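Local coordinates for protein L-isoleucine-4-hydroxylase (Bacillus thuringiensis, PDB 6LNH) that hydroxylates L-isoleucine to (4S)-4-hydroxy-L-isoleucine, using iron(II), 2-oxoglutarate and molecular oxygen with release of succinate and carbon dioxide, at residues S18-V23 with A133-I138; P175-H180 with I240-F245. One frame throughout, in Å; residues are numbered along the deposited sequence.

Contact 1: residues S18-V23 with A133-I138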
loop_
_atom_site.group_PDB
_atom_site.type_symbol
_atom_site.label_atom_id
_atom_site.label_comp_id
_atom_site.label_asym_id
_atom_site.label_seq_id
_atom_site.Cartn_x
_atom_site.Cartn_y
_atom_site.Cartn_z
ATOM N N SER C 18 2.193 24.786 -19.851
ATOM C CA SER C 18 1.646 26.166 -19.837
ATOM C C SER C 18 0.287 26.166 -19.135
ATOM O O SER C 18 -0.452 25.177 -19.277
ATOM C CB SER C 18 1.542 26.720 -21.228
ATOM O OG SER C 18 2.273 27.932 -21.337
ATOM N N ILE C 19 -0.030 27.247 -18.420
ATOM C CA ILE C 19 -1.334 27.353 -17.704
ATOM C C ILE C 19 -2.446 27.516 -18.746
ATOM O O ILE C 19 -3.554 27.018 -18.503
ATOM C CB ILE C 19 -1.306 28.502 -16.680
ATOM C CG1 ILE C 19 -0.314 28.218 -15.551
ATOM C CG2 ILE C 19 -2.698 28.786 -16.142
ATOM C CD1 ILE C 19 1.091 27.925 -16.026
ATOM N N GLU C 20 -2.148 28.181 -19.865
ATOM C CA GLU C 20 -3.145 28.363 -20.951
ATOM C C GLU C 20 -3.366 27.010 -21.637
ATOM O O GLU C 20 -4.493 26.757 -22.095
ATOM C CB GLU C 20 -2.677 29.435 -21.937
ATOM C CG GLU C 20 -1.164 29.537 -22.041
ATOM C CD GLU C 20 -0.541 30.671 -21.246
ATOM O OE1 GLU C 20 -1.201 31.716 -21.091
ATOM O OE2 GLU C 20 0.605 30.509 -20.786
ATOM N N GLU C 21 -2.320 26.183 -21.704
ATOM C CA GLU C 21 -2.426 24.832 -22.315
ATOM C C GLU C 21 -3.234 23.942 -21.367
ATOM O O GLU C 21 -4.104 23.201 -21.846
ATOM C CB GLU C 21 -1.037 24.234 -22.531
ATOM C CG GLU C 21 -0.732 23.912 -23.982
ATOM C CD GLU C 21 0.747 23.749 -24.283
ATOM O OE1 GLU C 21 1.074 23.147 -25.325
ATOM O OE2 GLU C 21 1.569 24.223 -23.473
ATOM N N LYS C 22 -2.942 24.034 -20.067
ATOM C CA LYS C 22 -3.654 23.241 -19.032
ATOM C C LYS C 22 -5.130 23.645 -19.024
ATOM O O LYS C 22 -5.984 22.758 -18.889
ATOM C CB LYS C 22 -3.041 23.498 -17.654
ATOM C CG LYS C 22 -1.680 22.866 -17.403
ATOM C CD LYS C 22 -0.828 23.679 -16.453
ATOM C CE LYS C 22 -0.132 22.841 -15.402
ATOM N NZ LYS C 22 0.404 23.680 -14.305
ATOM N N VAL C 23 -5.406 24.945 -19.172
ATOM C CA VAL C 23 -6.805 25.467 -19.174
ATOM C C VAL C 23 -7.548 24.902 -20.390
ATOM O O VAL C 23 -8.744 24.598 -20.255
ATOM C CB VAL C 23 -6.836 27.007 -19.153
ATOM C CG1 VAL C 23 -8.116 27.554 -19.760
ATOM C CG2 VAL C 23 -6.637 27.551 -17.748
ATOM N N ALA C 133 -8.724 29.777 -12.781
ATOM C CA ALA C 133 -10.157 29.937 -13.002
ATOM C C ALA C 133 -10.442 31.098 -13.946
ATOM O O ALA C 133 -11.275 30.984 -14.852
ATOM C CB ALA C 133 -10.876 30.135 -11.667
ATOM N N PHE C 134 -9.757 32.226 -13.744
ATOM C CA PHE C 134 -9.948 33.401 -14.588
ATOM C C PHE C 134 -9.517 33.196 -16.032
ATOM O O PHE C 134 -10.017 33.897 -16.916
ATOM C CB PHE C 134 -9.205 34.588 -13.985
ATOM C CG PHE C 134 -9.884 35.152 -12.785
ATOM C CD1 PHE C 134 -11.199 34.819 -12.519
ATOM C CD2 PHE C 134 -9.223 36.004 -11.923
ATOM C CE1 PHE C 134 -11.843 35.323 -11.423
ATOM C CE2 PHE C 134 -9.870 36.518 -10.818
ATOM C CZ PHE C 134 -11.184 36.173 -10.566
ATOM N N LYS C 135 -8.593 32.285 -16.306
ATOM C CA LYS C 135 -8.184 32.061 -17.687
ATOM C C LYS C 135 -9.036 31.018 -18.397
ATOM O O LYS C 135 -8.738 30.674 -19.546
ATOM C CB LYS C 135 -6.695 31.705 -17.750
ATOM C CG LYS C 135 -5.840 32.843 -17.186
ATOM C CD LYS C 135 -4.402 32.461 -16.886
ATOM C CE LYS C 135 -3.446 33.571 -17.319
ATOM N NZ LYS C 135 -3.596 33.922 -18.760
ATOM N N THR C 136 -10.091 30.524 -17.755
ATOM C CA THR C 136 -11.059 29.699 -18.456
ATOM C C THR C 136 -12.155 30.587 -19.042
ATOM O O THR C 136 -12.425 31.684 -18.549
ATOM C CB THR C 136 -11.666 28.659 -17.510
ATOM O OG1 THR C 136 -12.504 29.308 -16.548
ATOM C CG2 THR C 136 -10.574 27.900 -16.770
ATOM N N ASN C 137 -12.797 30.092 -20.103
ATOM C CA ASN C 137 -14.016 30.708 -20.620
ATOM C C ASN C 137 -15.248 30.358 -19.792
ATOM O O ASN C 137 -16.330 30.890 -20.063
ATOM C CB ASN C 137 -14.221 30.359 -22.105
ATOM C CG ASN C 137 -14.364 28.866 -22.369
ATOM O OD1 ASN C 137 -14.574 28.067 -21.457
ATOM N ND2 ASN C 137 -14.245 28.484 -23.638
ATOM N N ILE C 138 -15.106 29.468 -18.806
ATOM C CA ILE C 138 -16.233 29.068 -17.968
ATOM C C ILE C 138 -16.660 30.205 -17.046
ATOM O O ILE C 138 -17.859 30.434 -16.839
ATOM C CB ILE C 138 -15.902 27.793 -17.164
ATOM C CG1 ILE C 138 -15.644 26.587 -18.074
ATOM C CG2 ILE C 138 -17.035 27.447 -16.226
ATOM C CD1 ILE C 138 -14.266 26.493 -18.620
#
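Lys-135 and Val-23 meet where the first turn of helix 19-29 packs against the turn that follows the C-terminal end of helix 120-134, on the helical side of a cupin-type double-stranded beta-helix enzyme. Lys-135 can be followed outward. Its CB lies 4.2 Å from Val-23 CG2, and the two side chains cross at about a right angle. Next, CD meets Ile-19 CG2 at 4.1 Å, an apolar touch where the two side chains cross obliquely. Bends at chi3 (139°) and chi4 (-56°) then carry CE and NZ round toward Glu-20, whose side chain lies beside that of Lys-135 and points the same way. NZ stops 4.0 Å from Glu-20 OE1: the charges are opposite and probably attract, but the gap is too long for a salt bridge. Lysine suits this exposed margin because its methylenes can cover a hydrophobic neighbour while its ammonium stays near the surface. The other carboxylate oxygen, Glu-20 OE2, accepts a hydrogen bond from Ser-18 OG through its anti lone pair, which probably helps to hold the carboxylate in place.

Deeper in, Val-23 suits a buried helix position facing the turn. Its CG1 lies 3.2 Å from the carbonyl oxygen of Lys-135 and also packs on Thr-136 CG2, while Phe-132 adds further apolar cover. Thr-136 divides its work: the methyl serves the packing, and the hydroxyl ties the turn to the helix end. Ala-133 O receives both Thr-136 N and Thr-136 OG1, the hydroxyl oxygen at 2.7 Å.

Contact 2: residues P175-H180 with I240-F245; sequences PVVFLH and ILLVTF
Leu-179 and Leu-242 form a non-hydrogen-bonded pair at the apolar centre of two adjacent antiparallel strands in the major sheet of the double-stranded beta-helix. Leu-179 CD1 sits 3.4 Å from Ile-240 CG2 and also packs on Leu-242 CD2, so one methyl bridges two residues of the facing strand. On the same face, Val-177 and Thr-244 lie side by side, with their CG2 methyls 3.7 Å apart. Leucine, isoleucine and valine, with the methyl of Thr-244, give this face a branched, mostly apolar surface, which looks toward the metal centre: Val-177 packs on the iron ligand Asp-172, and the side chain of Leu-242 lies about 6 Å from the bound iron.

The other face carries larger groups. The rings of Phe-178 and Phe-245 meet rim to rim, planes at 65°, with Phe-178 CD1 3.7 Å from Phe-245 CE1. With CG anti to its own carbonyl carbon (chi1 -74°), the Phe-178 ring turns its edge to Val-243 O, which lies in the ring plane. His-180 brings CD2 to 3.9 Å from Val-243 CG2, while both ring nitrogens are satisfied, NE2 by Asp-129 and ND1 by Thr-214; a histidine can thus be buried here, its rotation fixed at both nitrogens.

Between the faces run the polar backbones. Phe-178 and Val-243 exchange reciprocal N-H to O bonds, with Phe-178 N to Val-243 O at 2.8 Å; His-180 and Leu-241 do the same, and Phe-245 N bonds Val-176 O at 2.9 Å.

Strand 214-218 continues the sheet beyond 176-184, and strand 145-156 continues it beyond 236-247. Helix 120-134 covers the face bearing His-180, where Phe-132 makes an edge-to-face stack with Phe-178.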
loop_
_atom_site.group_PDB
_atom_site.type_symbol
_atom_site.label_atom_id
_atom_site.label_comp_id
_atom_site.label_asym_id
_atom_site.label_seq_id
_atom_site.Cartn_x
_atom_site.Cartn_y
_atom_site.Cartn_z
ATOM N N PRO C 175 -19.250 26.283 -10.724
ATOM C CA PRO C 175 -18.773 25.873 -12.057
ATOM C C PRO C 175 -17.321 25.420 -12.096
ATOM O O PRO C 175 -16.960 24.637 -12.984
ATOM C CB PRO C 175 -18.995 27.130 -12.915
ATOM C CG PRO C 175 -19.197 28.256 -11.939
ATOM C CD PRO C 175 -19.808 27.644 -10.723
ATOM N N VAL C 176 -16.471 25.883 -11.182
ATOM C CA VAL C 176 -15.077 25.451 -11.119
ATOM C C VAL C 176 -14.727 25.157 -9.667
ATOM O O VAL C 176 -14.906 26.015 -8.796
ATOM C CB VAL C 176 -14.110 26.502 -11.699
ATOM C CG1 VAL C 176 -12.675 25.986 -11.647
ATOM C CG2 VAL C 176 -14.488 26.866 -13.127
ATOM N N VAL C 177 -14.223 23.950 -9.413
ATOM C CA VAL C 177 -13.869 23.501 -8.071
ATOM C C VAL C 177 -12.472 22.896 -8.109
ATOM O O VAL C 177 -12.175 22.067 -8.976
ATOM C CB VAL C 177 -14.889 22.480 -7.527
ATOM C CG1 VAL C 177 -14.353 21.790 -6.278
ATOM C CG2 VAL C 177 -16.217 23.159 -7.238
ATOM N N PHE C 178 -11.620 23.309 -7.171
ATOM C CA PHE C 178 -10.285 22.745 -7.005
ATOM C C PHE C 178 -10.276 21.846 -5.772
ATOM O O PHE C 178 -10.623 22.293 -4.674
ATOM C CB PHE C 178 -9.234 23.846 -6.861
ATOM C CG PHE C 178 -8.913 24.561 -8.144
ATOM C CD1 PHE C 178 -9.790 25.488 -8.681
ATOM C CD2 PHE C 178 -7.720 24.316 -8.803
ATOM C CE1 PHE C 178 -9.487 26.148 -9.862
ATOM C CE2 PHE C 178 -7.413 24.971 -9.982
ATOM C CZ PHE C 178 -8.299 25.887 -10.512
ATOM N N LEU C 179 -9.877 20.588 -5.957
ATOM C CA LEU C 179 -9.714 19.628 -4.868
ATOM C C LEU C 179 -8.221 19.435 -4.617
ATOM O O LEU C 179 -7.510 18.896 -5.471
ATOM C CB LEU C 179 -10.397 18.305 -5.219
ATOM C CG LEU C 179 -10.293 17.139 -4.236
ATOM C CD1 LEU C 179 -10.825 17.549 -2.894
ATOM C CD2 LEU C 179 -11.056 15.931 -4.753
ATOM N N HIS C 180 -7.747 19.874 -3.453
ATOM C CA HIS C 180 -6.354 19.709 -3.051
ATOM C C HIS C 180 -6.289 18.733 -1.884
ATOM O O HIS C 180 -6.856 18.997 -0.819
ATOM C CB HIS C 180 -5.724 21.047 -2.661
ATOM C CG HIS C 180 -5.915 22.128 -3.679
ATOM N ND1 HIS C 180 -5.138 22.229 -4.813
ATOM C CD2 HIS C 180 -6.792 23.157 -3.731
ATOM C CE1 HIS C 180 -5.530 23.272 -5.522
ATOM N NE2 HIS C 180 -6.532 23.853 -4.887
ATOM N N ILE C 240 -8.753 17.471 3.257
ATOM C CA ILE C 240 -8.989 18.027 1.936
ATOM C C ILE C 240 -9.103 19.541 2.035
ATOM O O ILE C 240 -9.510 20.087 3.065
ATOM C CB ILE C 240 -10.274 17.385 1.343
ATOM C CG1 ILE C 240 -9.966 16.007 0.748
ATOM C CG2 ILE C 240 -11.027 18.313 0.394
ATOM C CD1 ILE C 240 -8.881 16.019 -0.283
ATOM N N LEU C 241 -8.749 20.219 0.944
ATOM C CA LEU C 241 -9.018 21.641 0.775
ATOM C C LEU C 241 -9.725 21.837 -0.556
ATOM O O LEU C 241 -9.194 21.450 -1.603
ATOM C CB LEU C 241 -7.731 22.469 0.821
ATOM C CG LEU C 241 -7.949 23.967 0.594
ATOM C CD1 LEU C 241 -8.677 24.596 1.777
ATOM C CD2 LEU C 241 -6.633 24.679 0.321
ATOM N N LEU C 242 -10.905 22.446 -0.521
ATOM C CA LEU C 242 -11.643 22.799 -1.726
ATOM C C LEU C 242 -11.573 24.304 -1.944
ATOM O O LEU C 242 -11.795 25.081 -1.009
ATOM C CB LEU C 242 -13.105 22.354 -1.636
ATOM C CG LEU C 242 -13.449 20.866 -1.586
ATOM C CD1 LEU C 242 -14.895 20.685 -1.149
ATOM C CD2 LEU C 242 -13.222 20.221 -2.942
ATOM N N VAL C 243 -11.266 24.709 -3.172
ATOM C CA VAL C 243 -11.295 26.111 -3.576
ATOM C C VAL C 243 -12.276 26.214 -4.736
ATOM O O VAL C 243 -11.996 25.729 -5.840
ATOM C CB VAL C 243 -9.908 26.639 -3.961
ATOM C CG1 VAL C 243 -9.976 28.132 -4.238
ATOM C CG2 VAL C 243 -8.903 26.351 -2.853
ATOM N N THR C 244 -13.422 26.842 -4.489
ATOM C CA THR C 244 -14.513 26.923 -5.448
ATOM C C THR C 244 -14.701 28.350 -5.946
ATOM O O THR C 244 -14.439 29.319 -5.226
ATOM C CB THR C 244 -15.820 26.420 -4.831
ATOM O OG1 THR C 244 -16.313 27.391 -3.899
ATOM C CG2 THR C 244 -15.590 25.101 -4.105
ATOM N N PHE C 245 -15.144 28.468 -7.197
ATOM C CA PHE C 245 -15.421 29.753 -7.828
ATOM C C PHE C 245 -16.870 29.779 -8.297
ATOM O O PHE C 245 -17.263 28.977 -9.153
ATOM C CB PHE C 245 -14.452 30.001 -8.987
ATOM C CG PHE C 245 -13.010 30.041 -8.561
ATOM C CD1 PHE C 245 -12.327 28.873 -8.252
ATOM C CD2 PHE C 245 -12.346 31.249 -8.439
ATOM C CE1 PHE C 245 -11.011 28.908 -7.842
ATOM C CE2 PHE C 245 -11.027 31.289 -8.032
ATOM C CZ PHE C 245 -10.360 30.117 -7.733
#

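Overall arrangement
Contact 2 lies near the centre of the chain and is almost wholly buried, whereas the centre of contact 1 is about 17 Å from the chain centre and that contact is only partly buried. Their chemistry follows their place: backbone hydrogen bonds and two apolar faces join the strands of contact 2, while contact 1 relies on van der Waals packing and a pair of opposite charges, too far apart for a salt bridge, at its exposed margin. Helix 120-134 links them, since it covers one face of the sheet and ends in the turn used by contact 1. They also touch directly: Ala-133 CB packs 3.7 Å from Phe-245 CD2, and Ile-138 CG2 rests against Pro-175 and Val-176. Contact 2 alone borders the iron site.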